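Local coordinates for nitroreductase family protein (Sphingopyxis sp., PDB 7DP1) that probably reduces nitro groups of dinitroaniline herbicides, using NADPH as electron donor and a bound flavin mononucleotide as redox cofactor, at residues 80-85 with 181-186; 126-131 with 175-180. The protein carries 1 engineered substitution. All blocks are in the same frame, centred on the assembly; numbering follows the deposited sequence.

Interaction 1: residues 80-85 with 181-186; sequences GFQPEY and YGATVR
The start of helix 182-189 is held from one side by the loop 80-85, with Tyr-181 at the N-cap position. The close-fitting part lies round the helix start. Gln-82, its chain extended beyond CG, crosses Thr-184 at about a right angle, and its OE1 accepts from Thr-184 OG1 at 2.7 Å and from Thr-184 N at 3.1 Å, both donors standing above the carbonyl plane. Its backbone O takes a weak bond from Gly-182 N. With CG beside the backbone N (chi1 -78°), Glu-84 lays CG 3.4 Å from Gly-182 CA, where a side chain would clash; the bend at chi2 (-71°) then turns the carboxylate to Arg-186. In this side-on, two-nitrogen salt bridge NH2 reaches the syn lone pair of Glu-84 OE1 at 2.6 Å, and NE meets OE2 from above the carboxylate plane at 2.9 Å.

Against these direct bonds stands a water-filled link: one water donates to Gln-82 O and Glu-84 OE1 and accepts from Ala-183 N. Phe-81, partly exposed, crosses the Tyr-181 ring obliquely (planes at 41°), CE1 touching Tyr-181 OH. Arg-73 of helix 60-74 touches Gln-82, Tyr-181 and Thr-184, and Glu-84 OE2 is also hydrogen-bonded to Leu-197 N of strand 195-204.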
ATOM      1  N   GLY A  80      18.433 -23.577   4.069  1.00 60.08           N
ATOM      2  CA  GLY A  80      18.861 -22.255   4.496  1.00 56.00           C
ATOM      3  C   GLY A  80      17.736 -21.228   4.622  1.00 52.43           C
ATOM      4  O   GLY A  80      17.934 -20.138   5.156  1.00 50.30           O
ATOM      5  N   PHE A  81      16.561 -21.564   4.105  1.00 52.04           N
ATOM      6  CA  PHE A  81      15.447 -20.625   4.091  1.00 49.27           C
ATOM      7  C   PHE A  81      15.042 -20.216   5.501  1.00 47.94           C
ATOM      8  O   PHE A  81      15.011 -21.047   6.414  1.00 50.16           O
ATOM      9  CB  PHE A  81      14.240 -21.214   3.363  1.00 51.53           C
ATOM     10  CG  PHE A  81      14.381 -21.227   1.873  1.00 61.89           C
ATOM     11  CD1 PHE A  81      14.990 -20.174   1.214  1.00 67.50           C
ATOM     12  CD2 PHE A  81      13.860 -22.269   1.124  1.00 60.91           C
ATOM     13  CE1 PHE A  81      15.110 -20.181  -0.160  1.00 67.29           C
ATOM     14  CE2 PHE A  81      13.972 -22.274  -0.252  1.00 57.60           C
ATOM     15  CZ  PHE A  81      14.600 -21.230  -0.893  1.00 61.54           C
ATOM     16  N   GLN A  82      14.759 -18.924   5.666  1.00 45.41           N
ATOM     17  CA  GLN A  82      14.268 -18.375   6.934  1.00 50.32           C
ATOM     18  C   GLN A  82      13.092 -17.450   6.644  1.00 42.32           C
ATOM     19  O   GLN A  82      13.203 -16.224   6.749  1.00 43.11           O
ATOM     20  CB  GLN A  82      15.368 -17.605   7.679  1.00 43.70           C
ATOM     21  CG  GLN A  82      16.688 -18.366   7.837  1.00 46.47           C
ATOM     22  CD  GLN A  82      17.818 -17.457   8.297  1.00 52.04           C
ATOM     23  OE1 GLN A  82      17.973 -16.337   7.788  1.00 48.94           O
ATOM     24  NE2 GLN A  82      18.624 -17.935   9.253  1.00 50.92           N
ATOM     25  N   PRO A  83      11.960 -18.032   6.235  1.00 46.26           N
ATOM     26  CA  PRO A  83      10.825 -17.205   5.800  1.00 43.72           C
ATOM     27  C   PRO A  83      10.300 -16.344   6.942  1.00 39.58           C
ATOM     28  O   PRO A  83      10.109 -16.888   8.017  1.00 49.38           O
ATOM     29  CB  PRO A  83       9.788 -18.245   5.357  1.00 44.39           C
ATOM     30  CG  PRO A  83      10.565 -19.487   5.136  1.00 49.26           C
ATOM     31  CD  PRO A  83      11.665 -19.470   6.141  1.00 44.32           C
ATOM     32  N   GLU A  84      10.093 -15.040   6.727  1.00 38.70           N
ATOM     33  CA  GLU A  84       9.515 -14.157   7.743  1.00 40.27           C
ATOM     34  C   GLU A  84       8.012 -14.410   7.876  1.00 46.96           C
ATOM     35  O   GLU A  84       7.419 -14.206   8.941  1.00 45.98           O
ATOM     36  CB  GLU A  84       9.725 -12.672   7.394  1.00 37.21           C
ATOM     37  CG  GLU A  84      11.074 -12.076   7.660  1.00 42.76           C
ATOM     38  CD  GLU A  84      11.377 -11.887   9.143  1.00 51.91           C
ATOM     39  OE1 GLU A  84      11.796 -12.871   9.780  1.00 52.15           O
ATOM     40  OE2 GLU A  84      11.209 -10.760   9.669  1.00 48.49           O
ATOM     41  N   TYR A  85       7.411 -14.839   6.771  1.00 47.15           N
ATOM     42  CA  TYR A  85       5.969 -15.061   6.669  1.00 48.28           C
ATOM     43  C   TYR A  85       5.701 -15.807   5.364  1.00 47.23           C
ATOM     44  O   TYR A  85       6.636 -16.199   4.676  1.00 53.45           O
ATOM     45  CB  TYR A  85       5.214 -13.737   6.691  1.00 38.60           C
ATOM     46  CG  TYR A  85       5.735 -12.762   5.654  1.00 43.03           C
ATOM     47  CD1 TYR A  85       5.268 -12.794   4.341  1.00 44.08           C
ATOM     48  CD2 TYR A  85       6.707 -11.818   5.983  1.00 38.23           C
ATOM     49  CE1 TYR A  85       5.754 -11.905   3.385  1.00 47.59           C
ATOM     50  CE2 TYR A  85       7.192 -10.924   5.033  1.00 41.11           C
ATOM     51  CZ  TYR A  85       6.713 -10.977   3.737  1.00 41.84           C
ATOM     52  OH  TYR A  85       7.193 -10.104   2.785  1.00 31.82           O
ATOM     53  N   TYR A 181      14.887 -14.764   3.876  1.00 43.40           N
ATOM     54  CA  TYR A 181      16.008 -14.896   4.812  1.00 48.88           C
ATOM     55  C   TYR A 181      15.938 -13.773   5.832  1.00 45.87           C
ATOM     56  O   TYR A 181      16.968 -13.181   6.161  1.00 42.50           O
ATOM     57  CB  TYR A 181      17.367 -14.845   4.097  1.00 40.20           C
ATOM     58  CG  TYR A 181      17.493 -15.838   2.985  1.00 47.18           C
ATOM     59  CD1 TYR A 181      17.793 -17.172   3.253  1.00 43.94           C
ATOM     60  CD2 TYR A 181      17.285 -15.457   1.665  1.00 40.52           C
ATOM     61  CE1 TYR A 181      17.892 -18.093   2.245  1.00 55.50           C
ATOM     62  CE2 TYR A 181      17.385 -16.379   0.642  1.00 52.10           C
ATOM     63  CZ  TYR A 181      17.687 -17.697   0.939  1.00 53.33           C
ATOM     64  OH  TYR A 181      17.790 -18.626  -0.070  1.00 52.30           O
ATOM     65  N   GLY A 182      14.729 -13.489   6.315  1.00 40.63           N
ATOM     66  CA  GLY A 182      14.480 -12.363   7.198  1.00 38.84           C
ATOM     67  C   GLY A 182      15.445 -12.263   8.371  1.00 44.53           C
ATOM     68  O   GLY A 182      16.026 -11.202   8.614  1.00 41.23           O
ATOM     69  N   ALA A 183      15.625 -13.375   9.080  1.00 40.34           N
ATOM     70  CA  ALA A 183      16.454 -13.401  10.285  1.00 42.56           C
ATOM     71  C   ALA A 183      17.885 -12.981   9.997  1.00 49.61           C
ATOM     72  O   ALA A 183      18.476 -12.228  10.764  1.00 48.26           O
ATOM     73  CB  ALA A 183      16.438 -14.790  10.920  1.00 48.21           C
ATOM     74  N   THR A 184      18.439 -13.479   8.895  1.00 55.21           N
ATOM     75  CA  THR A 184      19.786 -13.098   8.479  1.00 54.45           C
ATOM     76  C   THR A 184      19.855 -11.608   8.154  1.00 48.80           C
ATOM     77  O   THR A 184      20.737 -10.903   8.621  1.00 42.03           O
ATOM     78  CB  THR A 184      20.253 -13.879   7.245  1.00 50.27           C
ATOM     79  OG1 THR A 184      20.413 -15.256   7.583  1.00 47.80           O
ATOM     80  CG2 THR A 184      21.583 -13.324   6.742  1.00 46.42           C
ATOM     81  N   VAL A 185      18.923 -11.141   7.334  1.00 41.65           N
ATOM     82  CA  VAL A 185      18.883  -9.727   6.970  1.00 45.17           C
ATOM     83  C   VAL A 185      18.776  -8.858   8.224  1.00 46.23           C
ATOM     84  O   VAL A 185      19.571  -7.931   8.410  1.00 41.09           O
ATOM     85  CB  VAL A 185      17.717  -9.429   6.016  1.00 44.72           C
ATOM     86  CG1 VAL A 185      17.641  -7.913   5.668  1.00 34.75           C
ATOM     87  CG2 VAL A 185      17.828 -10.290   4.761  1.00 45.52           C
ATOM     88  N   ARG A 186      17.822  -9.184   9.094  1.00 42.60           N
ATOM     89  CA  ARG A 186      17.639  -8.450  10.342  1.00 39.58           C
ATOM     90  C   ARG A 186      18.929  -8.467  11.142  1.00 43.19           C
ATOM     91  O   ARG A 186      19.286  -7.464  11.753  1.00 44.39           O
ATOM     92  CB  ARG A 186      16.487  -9.021  11.184  1.00 39.44           C
ATOM     93  CG  ARG A 186      15.102  -8.639  10.664  1.00 41.17           C
ATOM     94  CD  ARG A 186      13.999  -8.912  11.685  1.00 40.74           C
ATOM     95  NE  ARG A 186      13.425 -10.235  11.491  1.00 36.27           N
ATOM     96  CZ  ARG A 186      13.674 -11.283  12.253  1.00 42.45           C
ATOM     97  NH1 ARG A 186      14.491 -11.175  13.299  1.00 49.07           N
ATOM     98  NH2 ARG A 186      13.103 -12.443  11.967  1.00 51.40           N
TER
HETATM   99  O   HOH W   1      13.303 -15.087   9.015  1.00 44.22           O

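Interaction 2: residues 126-131 with 175-180; sequences QQNYRG and QECWAM. With FMN (flavin mononucleotide), chain C.
Two short 3-10 turns, one at Asn-128 and Tyr-129 and the other spanning 177-180, face each other with the CA atoms of Asn-128 and Cys-177 7.1 Å apart. Between them Gln-175 extends its chain so that NE2 bonds twice to Asn-128: to the backbone O at 2.8 Å, in the carbonyl plane on a lone pair, and to OD1 at 3.0 Å from above the carbonyl plane. Both acceptors lie near the plane of the Gln-175 amide and so fix its rotation. The same OD1 accepts from FMN N3 at 2.8 Å, so Gln-175, which itself lines the flavin pocket, also holds the Asn-128 oxygen that FMN N3 uses. Trp-178 NE1 points its N-H almost straight (169°) at Gln-175 OE1, but from well above the amide plane. An alanine in place of Gln-175 would probably loosen both Asn-128 and the indole, because this one amide ties them together. Tyr-129 presents its edge to one face of Trp-178, a T-shaped pair with planes at 85°, and its OH donates to Cys-177 O at 3.0 Å. Cys-177 SG approaches the Tyr-129 ring obliquely, a sulfur-aromatic contact. The backbone of 175-180 also grips the isoalloxazine, with Glu-176 N donating to FMN N5 at 2.7 Å and Cys-177 N to O4. Helix 60-74 packs on Tyr-129 through Val-70 and Ile-74, while strands 136-143 and 195-204 lie against Gln-175 and Trp-178.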
ATOM      1  N   GLN A 126      18.433 -15.424  -9.137  1.00 62.00           N
ATOM      2  CA  GLN A 126      19.386 -15.165  -8.068  1.00 62.77           C
ATOM      3  C   GLN A 126      19.900 -13.725  -8.084  1.00 62.10           C
ATOM      4  O   GLN A 126      20.386 -13.225  -7.074  1.00 62.00           O
ATOM      5  CB  GLN A 126      20.534 -16.167  -8.148  1.00 70.87           C
ATOM      6  CG  GLN A 126      20.041 -17.593  -7.981  1.00 79.97           C
ATOM      7  CD  GLN A 126      20.949 -18.440  -7.112  1.00 92.86           C
ATOM      8  OE1 GLN A 126      22.143 -18.167  -6.987  1.00 96.08           O
ATOM      9  NE2 GLN A 126      20.380 -19.473  -6.496  1.00 95.85           N
ATOM     10  N   GLN A 127      19.762 -13.055  -9.224  1.00 66.97           N
ATOM     11  CA  GLN A 127      20.151 -11.656  -9.354  1.00 61.91           C
ATOM     12  C   GLN A 127      19.364 -10.799  -8.367  1.00 57.32           C
ATOM     13  O   GLN A 127      19.807  -9.714  -7.989  1.00 55.95           O
ATOM     14  CB  GLN A 127      19.913 -11.163 -10.780  1.00 62.78           C
ATOM     15  CG  GLN A 127      20.922 -11.682 -11.799  1.00 70.95           C
ATOM     16  CD  GLN A 127      22.235 -10.919 -11.791  1.00 80.12           C
ATOM     17  OE1 GLN A 127      22.527 -10.167 -10.866  1.00 82.95           O
ATOM     18  NE2 GLN A 127      23.038 -11.117 -12.829  1.00 90.62           N
ATOM     19  N   ASN A 128      18.203 -11.302  -7.945  1.00 57.01           N
ATOM     20  CA  ASN A 128      17.374 -10.628  -6.939  1.00 55.00           C
ATOM     21  C   ASN A 128      18.220 -10.278  -5.723  1.00 51.21           C
ATOM     22  O   ASN A 128      18.089  -9.207  -5.127  1.00 50.17           O
ATOM     23  CB  ASN A 128      16.201 -11.517  -6.486  1.00 48.34           C
ATOM     24  CG  ASN A 128      14.937 -11.328  -7.319  1.00 50.74           C
ATOM     25  OD1 ASN A 128      14.094 -10.495  -7.000  1.00 46.02           O
ATOM     26  ND2 ASN A 128      14.780 -12.145  -8.359  1.00 55.04           N
ATOM     27  N   TYR A 129      19.084 -11.207  -5.347  1.00 52.27           N
ATOM     28  CA  TYR A 129      19.833 -11.060  -4.114  1.00 52.56           C
ATOM     29  C   TYR A 129      21.076 -10.178  -4.293  1.00 51.02           C
ATOM     30  O   TYR A 129      21.850  -9.992  -3.352  1.00 43.49           O
ATOM     31  CB  TYR A 129      20.166 -12.446  -3.563  1.00 46.62           C
ATOM     32  CG  TYR A 129      18.876 -13.150  -3.171  1.00 53.19           C
ATOM     33  CD1 TYR A 129      18.115 -12.695  -2.097  1.00 50.17           C
ATOM     34  CD2 TYR A 129      18.392 -14.234  -3.902  1.00 59.55           C
ATOM     35  CE1 TYR A 129      16.913 -13.317  -1.748  1.00 51.19           C
ATOM     36  CE2 TYR A 129      17.191 -14.864  -3.554  1.00 49.03           C
ATOM     37  CZ  TYR A 129      16.466 -14.401  -2.479  1.00 51.08           C
ATOM     38  OH  TYR A 129      15.288 -15.019  -2.129  1.00 55.51           O
ATOM     39  N   ARG A 130      21.217  -9.590  -5.482  1.00 44.80           N
ATOM     40  CA  ARG A 130      22.119  -8.463  -5.674  1.00 52.63           C
ATOM     41  C   ARG A 130      21.338  -7.196  -6.040  1.00 53.90           C
ATOM     42  O   ARG A 130      21.911  -6.225  -6.529  1.00 50.22           O
ATOM     43  CB  ARG A 130      23.111  -8.758  -6.801  1.00 55.68           C
ATOM     44  CG  ARG A 130      23.656 -10.164  -6.837  1.00 68.57           C
ATOM     45  CD  ARG A 130      24.582 -10.340  -8.042  1.00 78.64           C
ATOM     46  NE  ARG A 130      25.985 -10.503  -7.682  1.00 90.82           N
ATOM     47  CZ  ARG A 130      26.530 -11.654  -7.304  1.00 92.65           C
ATOM     48  NH1 ARG A 130      25.786 -12.748  -7.232  1.00 99.10           N
ATOM     49  NH2 ARG A 130      27.817 -11.709  -7.000  1.00 87.61           N
ATOM     50  N   GLY A 131      20.038  -7.188  -5.759  1.00 51.07           N
ATOM     51  CA  GLY A 131      19.218  -6.019  -6.018  1.00 45.91           C
ATOM     52  C   GLY A 131      19.241  -5.666  -7.497  1.00 50.27           C
ATOM     53  O   GLY A 131      19.013  -4.521  -7.888  1.00 51.85           O
ATOM     54  N   GLN A 175      10.994  -5.863  -3.566  1.00 31.39           N
ATOM     55  CA  GLN A 175      11.493  -7.245  -3.515  1.00 33.14           C
ATOM     56  C   GLN A 175      11.104  -7.976  -2.244  1.00 36.80           C
ATOM     57  O   GLN A 175      11.666  -7.710  -1.189  1.00 36.91           O
ATOM     58  CB  GLN A 175      13.009  -7.281  -3.611  1.00 31.84           C
ATOM     59  CG  GLN A 175      13.613  -6.859  -4.919  1.00 35.68           C
ATOM     60  CD  GLN A 175      15.099  -7.152  -4.927  1.00 41.89           C
ATOM     61  OE1 GLN A 175      15.885  -6.421  -4.327  1.00 36.74           O
ATOM     62  NE2 GLN A 175      15.491  -8.246  -5.580  1.00 44.32           N
ATOM     63  N   GLU A 176      10.195  -8.938  -2.352  1.00 28.91           N
ATOM     64  CA  GLU A 176       9.845  -9.757  -1.197  1.00 34.34           C
ATOM     65  C   GLU A 176      10.826 -10.900  -1.000  1.00 32.72           C
ATOM     66  O   GLU A 176      10.768 -11.617   0.002  1.00 37.45           O
ATOM     67  CB  GLU A 176       8.441 -10.316  -1.352  1.00 39.68           C
ATOM     68  CG  GLU A 176       7.419  -9.581  -0.552  1.00 46.38           C
ATOM     69  CD  GLU A 176       6.035  -9.691  -1.166  1.00 50.26           C
ATOM     70  OE1 GLU A 176       5.861 -10.465  -2.137  1.00 42.52           O
ATOM     71  OE2 GLU A 176       5.130  -8.994  -0.671  1.00 51.67           O
ATOM     72  N   CYS A 177      11.713 -11.090  -1.970  1.00 33.79           N
ATOM     73  CA  CYS A 177      12.649 -12.213  -1.911  1.00 39.24           C
ATOM     74  C   CYS A 177      13.512 -12.187  -0.639  1.00 39.99           C
ATOM     75  O   CYS A 177      13.911 -13.233  -0.127  1.00 38.38           O
ATOM     76  CB  CYS A 177      13.546 -12.211  -3.153  1.00 43.38           C
ATOM     77  SG  CYS A 177      14.507 -10.689  -3.345  1.00 54.40           S
ATOM     78  N   TRP A 178      13.768 -10.988  -0.120  1.00 44.14           N
ATOM     79  CA  TRP A 178      14.576 -10.820   1.091  1.00 42.45           C
ATOM     80  C   TRP A 178      13.892 -11.405   2.328  1.00 41.74           C
ATOM     81  O   TRP A 178      14.556 -11.820   3.287  1.00 34.73           O
ATOM     82  CB  TRP A 178      14.895  -9.328   1.305  1.00 35.60           C
ATOM     83  CG  TRP A 178      15.726  -8.771   0.160  1.00 37.86           C
ATOM     84  CD1 TRP A 178      15.279  -8.002  -0.878  1.00 29.86           C
ATOM     85  CD2 TRP A 178      17.122  -9.006  -0.086  1.00 32.54           C
ATOM     86  NE1 TRP A 178      16.312  -7.734  -1.744  1.00 43.37           N
ATOM     87  CE2 TRP A 178      17.455  -8.335  -1.276  1.00 42.08           C
ATOM     88  CE3 TRP A 178      18.125  -9.704   0.602  1.00 36.87           C
ATOM     89  CZ2 TRP A 178      18.751  -8.334  -1.799  1.00 40.77           C
ATOM     90  CZ3 TRP A 178      19.418  -9.713   0.076  1.00 44.34           C
ATOM     91  CH2 TRP A 178      19.717  -9.032  -1.109  1.00 42.10           C
ATOM     92  N   ALA A 179      12.562 -11.444   2.314  1.00 35.16           N
ATOM     93  CA  ALA A 179      11.837 -12.011   3.440  1.00 32.42           C
ATOM     94  C   ALA A 179      12.056 -13.523   3.548  1.00 36.28           C
ATOM     95  O   ALA A 179      11.762 -14.113   4.584  1.00 46.82           O
ATOM     96  CB  ALA A 179      10.323 -11.681   3.331  1.00 28.92           C
ATOM     97  N   MET A 180      12.579 -14.145   2.491  1.00 36.74           N
ATOM     98  CA  MET A 180      13.015 -15.554   2.541  1.00 38.48           C
ATOM     99  C   MET A 180      14.151 -15.812   3.521  1.00 38.07           C
ATOM    100  O   MET A 180      14.380 -16.952   3.916  1.00 43.18           O
ATOM    101  CB  MET A 180      13.435 -16.045   1.155  1.00 45.08           C
ATOM    102  CG  MET A 180      12.267 -16.282   0.208  1.00 49.48           C
ATOM    103  SD  MET A 180      11.418 -17.826   0.613  1.00 80.11           S
ATOM    104  CE  MET A 180      10.189 -17.277   1.798  1.00 60.91           C
TER
HETATM  105  N1  FMN C 301       9.788  -8.656  -8.339  1.00 38.95           N
HETATM  106  C2  FMN C 301      10.871  -9.510  -8.349  1.00 46.71           C
HETATM  107  O2  FMN C 301      11.441  -9.777  -9.400  1.00 58.50           O
HETATM  108  N3  FMN C 301      11.330 -10.079  -7.183  1.00 46.88           N
HETATM  109  C4  FMN C 301      10.718  -9.805  -5.983  1.00 44.80           C
HETATM  110  O4  FMN C 301      11.162 -10.318  -4.940  1.00 44.87           O
HETATM  111  C4A FMN C 301       9.615  -8.952  -5.977  1.00 43.58           C
HETATM  112  N5  FMN C 301       8.969  -8.659  -4.796  1.00 44.63           N
HETATM  113  C5A FMN C 301       7.889  -7.799  -4.771  1.00 43.62           C
HETATM  114  C6  FMN C 301       7.277  -7.522  -3.550  1.00 44.98           C
HETATM  115  C7  FMN C 301       6.191  -6.669  -3.500  1.00 44.72           C
HETATM  116  C7M FMN C 301       5.522  -6.345  -2.200  1.00 31.08           C
HETATM  117  C8  FMN C 301       5.715  -6.088  -4.666  1.00 40.52           C
HETATM  118  C8M FMN C 301       4.547  -5.152  -4.546  1.00 30.50           C
HETATM  119  C9  FMN C 301       6.322  -6.362  -5.894  1.00 25.55           C
HETATM  120  C9A FMN C 301       7.416  -7.227  -5.952  1.00 32.12           C
HETATM  121  N10 FMN C 301       8.054  -7.532  -7.145  1.00 35.18           N
HETATM  122  C10 FMN C 301       9.145  -8.388  -7.157  1.00 39.64           C
HETATM  123  C1' FMN C 301       7.613  -6.927  -8.439  1.00 29.70           C
HETATM  124  C2' FMN C 301       6.352  -7.538  -9.045  1.00 41.66           C
HETATM  125  O2' FMN C 301       6.681  -8.733  -9.705  1.00 36.80           O
HETATM  126  C3' FMN C 301       5.788  -6.542 -10.053  1.00 30.90           C
HETATM  127  O3' FMN C 301       5.268  -5.462  -9.308  1.00 30.17           O
HETATM  128  C4' FMN C 301       4.660  -7.098 -10.918  1.00 44.08           C
HETATM  129  O4' FMN C 301       5.076  -8.138 -11.785  1.00 40.95           O
HETATM  130  C5' FMN C 301       4.147  -5.970 -11.779  1.00 40.55           C
HETATM  131  O5' FMN C 301       5.215  -5.528 -12.582  1.00 40.26           O
HETATM  132  P   FMN C 301       5.535  -3.952 -12.565  1.00 44.50           P
HETATM  133  O1P FMN C 301       6.839  -3.720 -13.273  1.00 40.32           O
HETATM  134  O2P FMN C 301       4.401  -3.211 -13.251  1.00 43.64           O
HETATM  135  O3P FMN C 301       5.617  -3.492 -11.120  1.00 38.00           O

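Interactions 1 and 2 have centres about 11 Å apart and share one continuous piece of chain, 175-186, on one of their two sides: residues 175-180 leave the flavin and run directly into 181-186. The loop 80-85 contacts both pieces, since Gln-82 N lies 2.7 Å from Met-180 O and Glu-84 N 2.9 Å from Ala-179 O, both probable hydrogen bonds, and Tyr-85 OH packs 3.4 Å from Glu-176 CG. Interaction 2 supplies first-shell flavin ligands, whereas interaction 1 stands farther back, the Tyr-181 side chain being about 10 Å from FMN. The loop therefore bridges from the helix start to the flavin-binding turn. Glu-176 and Tyr-85 both pack on Pro-149 of the second subunit.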